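Side-chain contact in CD1-2 antigen (Gallus gallus, PDB 3DBX), which probably presents lipid antigens to T cells, as CD1 proteins do, in a groove built on an MHC class I-like fold: residues L126-L131 against V137-T142. Sequence-based numbering, arbitrary orientation.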
ATOM      1  N   LEU A 126     -10.568  -5.710 -15.627  1.00 52.51           N
ATOM      2  CA  LEU A 126     -11.740  -6.403 -16.177  1.00 54.59           C
ATOM      3  C   LEU A 126     -12.736  -5.444 -16.842  1.00 57.83           C
ATOM      4  O   LEU A 126     -13.053  -5.633 -18.008  1.00 61.76           O
ATOM      5  CB  LEU A 126     -12.435  -7.276 -15.116  1.00 52.46           C
ATOM      6  CG  LEU A 126     -13.706  -8.034 -15.543  1.00 55.57           C
ATOM      7  CD1 LEU A 126     -13.396  -9.057 -16.613  1.00 57.67           C
ATOM      8  CD2 LEU A 126     -14.402  -8.689 -14.348  1.00 53.75           C
ATOM      9  N   VAL A 127     -13.234  -4.445 -16.101  1.00 57.12           N
ATOM     10  CA  VAL A 127     -14.080  -3.354 -16.658  1.00 60.58           C
ATOM     11  C   VAL A 127     -13.821  -2.003 -15.963  1.00 59.23           C
ATOM     12  O   VAL A 127     -13.436  -1.961 -14.788  1.00 55.08           O
ATOM     13  CB  VAL A 127     -15.624  -3.666 -16.628  1.00 62.54           C
ATOM     14  CG1 VAL A 127     -15.977  -4.816 -17.552  1.00 66.24           C
ATOM     15  CG2 VAL A 127     -16.126  -3.946 -15.212  1.00 59.33           C
ATOM     16  N   THR A 128     -14.021  -0.897 -16.679  1.00 62.51           N
ATOM     17  CA  THR A 128     -13.893   0.424 -16.041  1.00 62.49           C
ATOM     18  C   THR A 128     -15.127   1.314 -16.243  1.00 65.74           C
ATOM     19  O   THR A 128     -15.829   1.174 -17.231  1.00 68.90           O
ATOM     20  CB  THR A 128     -12.586   1.164 -16.453  1.00 63.35           C
ATOM     21  OG1 THR A 128     -12.384   2.293 -15.589  1.00 62.92           O
ATOM     22  CG2 THR A 128     -12.636   1.636 -17.890  1.00 67.92           C
ATOM     23  N   TYR A 129     -15.386   2.216 -15.297  1.00 64.57           N
ATOM     24  CA  TYR A 129     -16.536   3.114 -15.409  1.00 68.31           C
ATOM     25  C   TYR A 129     -16.161   4.508 -15.907  1.00 71.48           C
ATOM     26  O   TYR A 129     -15.413   5.238 -15.262  1.00 68.54           O
ATOM     27  CB  TYR A 129     -17.343   3.175 -14.102  1.00 66.09           C
ATOM     28  CG  TYR A 129     -18.524   4.129 -14.146  1.00 70.74           C
ATOM     29  CD1 TYR A 129     -19.615   3.886 -14.989  1.00 75.23           C
ATOM     30  CD2 TYR A 129     -18.548   5.286 -13.357  1.00 71.12           C
ATOM     31  CE1 TYR A 129     -20.701   4.761 -15.038  1.00 79.74           C
ATOM     32  CE2 TYR A 129     -19.645   6.178 -13.407  1.00 74.93           C
ATOM     33  CZ  TYR A 129     -20.710   5.901 -14.249  1.00 78.95           C
ATOM     34  OH  TYR A 129     -21.793   6.754 -14.318  1.00 84.28           O
ATOM     35  N   GLU A 130     -16.707   4.858 -17.072  1.00 77.56           N
ATOM     36  CA  GLU A 130     -16.496   6.155 -17.708  1.00 82.73           C
ATOM     37  C   GLU A 130     -17.612   7.133 -17.297  1.00 85.67           C
ATOM     38  O   GLU A 130     -18.729   7.059 -17.804  1.00 89.17           O
ATOM     39  CB  GLU A 130     -16.474   5.960 -19.227  1.00 88.20           C
ATOM     40  CG  GLU A 130     -15.695   6.996 -20.014  1.00 93.17           C
ATOM     41  CD  GLU A 130     -15.206   6.438 -21.338  1.00 98.18           C
ATOM     42  OE1 GLU A 130     -15.802   6.768 -22.395  1.00105.07           O
ATOM     43  OE2 GLU A 130     -14.239   5.646 -21.318  1.00 95.31           O
ATOM     44  N   LEU A 131     -17.299   8.033 -16.365  1.00 84.34           N
ATOM     45  CA  LEU A 131     -18.294   8.933 -15.783  1.00 86.70           C
ATOM     46  C   LEU A 131     -18.937   9.835 -16.825  1.00 93.79           C
ATOM     47  O   LEU A 131     -20.162   9.917 -16.895  1.00 97.13           O
ATOM     48  CB  LEU A 131     -17.680   9.774 -14.655  1.00 83.99           C
ATOM     49  CG  LEU A 131     -18.602  10.295 -13.530  1.00 84.37           C
ATOM     50  CD1 LEU A 131     -17.762  10.861 -12.399  1.00 80.81           C
ATOM     51  CD2 LEU A 131     -19.659  11.326 -13.987  1.00 89.78           C
ATOM     52  N   VAL A 137     -16.842   0.388 -19.489  1.00 79.79           N
ATOM     53  CA  VAL A 137     -15.998   0.008 -20.635  1.00 82.33           C
ATOM     54  C   VAL A 137     -15.174  -1.258 -20.352  1.00 78.90           C
ATOM     55  O   VAL A 137     -14.515  -1.349 -19.302  1.00 73.65           O
ATOM     56  CB  VAL A 137     -15.026   1.152 -21.049  1.00 83.77           C
ATOM     57  CG1 VAL A 137     -14.706   1.072 -22.525  1.00 89.23           C
ATOM     58  CG2 VAL A 137     -15.605   2.526 -20.719  1.00 85.43           C
ATOM     59  N   PRO A 138     -15.198  -2.237 -21.286  1.00 81.79           N
ATOM     60  CA  PRO A 138     -14.418  -3.474 -21.144  1.00 79.58           C
ATOM     61  C   PRO A 138     -12.907  -3.237 -21.229  1.00 78.70           C
ATOM     62  O   PRO A 138     -12.451  -2.466 -22.078  1.00 81.89           O
ATOM     63  CB  PRO A 138     -14.879  -4.322 -22.339  1.00 84.63           C
ATOM     64  CG  PRO A 138     -16.127  -3.690 -22.813  1.00 87.90           C
ATOM     65  CD  PRO A 138     -15.978  -2.242 -22.537  1.00 87.64           C
ATOM     66  N   GLN A 139     -12.153  -3.900 -20.349  1.00 74.89           N
ATOM     67  CA  GLN A 139     -10.696  -3.764 -20.280  1.00 74.09           C
ATOM     68  C   GLN A 139      -9.956  -4.953 -20.905  1.00 75.63           C
ATOM     69  O   GLN A 139      -8.784  -4.834 -21.278  1.00 76.87           O
ATOM     70  CB  GLN A 139     -10.244  -3.591 -18.833  1.00 69.02           C
ATOM     71  CG  GLN A 139     -10.801  -2.360 -18.089  1.00 68.76           C
ATOM     72  CD  GLN A 139     -10.021  -1.083 -18.362  1.00 70.26           C
ATOM     73  OE1 GLN A 139      -9.782  -0.715 -19.519  1.00 76.09           O
ATOM     74  NE2 GLN A 139      -9.624  -0.398 -17.300  1.00 64.96           N
ATOM     75  N   ARG A 140     -10.629  -6.098 -20.991  1.00 75.92           N
ATOM     76  CA  ARG A 140     -10.102  -7.264 -21.694  1.00 77.79           C
ATOM     77  C   ARG A 140     -11.120  -7.652 -22.759  1.00 83.28           C
ATOM     78  O   ARG A 140     -12.210  -7.069 -22.800  1.00 84.40           O
ATOM     79  CB  ARG A 140      -9.774  -8.416 -20.728  1.00 74.13           C
ATOM     80  CG  ARG A 140     -10.955  -9.026 -20.001  1.00 71.79           C
ATOM     81  CD  ARG A 140     -10.539 -10.130 -19.052  1.00 68.73           C
ATOM     82  NE  ARG A 140      -9.961  -9.604 -17.813  1.00 62.37           N
ATOM     83  CZ  ARG A 140      -9.930 -10.262 -16.658  1.00 59.74           C
ATOM     84  NH1 ARG A 140     -10.467 -11.469 -16.564  1.00 60.75           N
ATOM     85  NH2 ARG A 140      -9.380  -9.702 -15.583  1.00 54.65           N
ATOM     86  N   SER A 141     -10.781  -8.608 -23.627  1.00 87.09           N
ATOM     87  CA  SER A 141     -11.653  -8.916 -24.772  1.00 93.12           C
ATOM     88  C   SER A 141     -12.433 -10.243 -24.718  1.00 94.07           C
ATOM     89  O   SER A 141     -12.783 -10.793 -25.764  1.00 99.04           O
ATOM     90  CB  SER A 141     -10.896  -8.755 -26.108  1.00 98.44           C
ATOM     91  OG  SER A 141      -9.848  -9.698 -26.250  1.00 98.99           O
ATOM     92  N   THR A 142     -12.742 -10.727 -23.513  1.00 90.14           N
ATOM     93  CA  THR A 142     -13.516 -11.978 -23.346  1.00 91.10           C
ATOM     94  C   THR A 142     -14.982 -11.798 -22.854  1.00 91.03           C
ATOM     95  O   THR A 142     -15.457 -10.666 -22.702  1.00 90.63           O
ATOM     96  CB  THR A 142     -12.749 -13.018 -22.482  1.00 88.11           C
ATOM     97  OG1 THR A 142     -13.388 -14.299 -22.588  1.00 90.88           O
ATOM     98  CG2 THR A 142     -12.665 -12.580 -21.007  1.00 82.38           C
TER
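L126 lays its CD1 methyl over one face of the R140 guanidinium, 3.7 Å from CZ, where the last beta hairpin of the MHC-like platform, strands 124-130 and 135-138, runs on toward helix 143-154. A leucine suits this place because L126 also touches L144 and M148 of that helix, while arginine offers it a flat face and spends its N-H groups elsewhere: NH1 pairs with E121 and NH2 bonds D125 O, which should fix the plane. A classic beta bulge puts L126 and apolar V127 together opposite I119 of strand 113-121. One residue further toward the turn, T128 and V137 form an antiparallel hydrogen-bonded pair, with V137 N to T128 O at 2.6 Å and T128 N to V137 O at 2.7 Å. Both are beta-branched, as suits strands, and lie on the opposite sheet face from V127 and P138. One step back along the hairpin proline is tolerated, since P138 sits in a non-hydrogen-bonded pair with V127. Q139 N then reaches L126 O from 52° above the carbonyl plane. Long and bent at chi2 (-83°), Q139 brings NE2 within 3.5 Å of T128 CB; T128 OG1 hydrogen-bonds N118 OD1. Acidic E130, salt-bridged to R135, brings OE2 to 3.5 Å from V137 CG2.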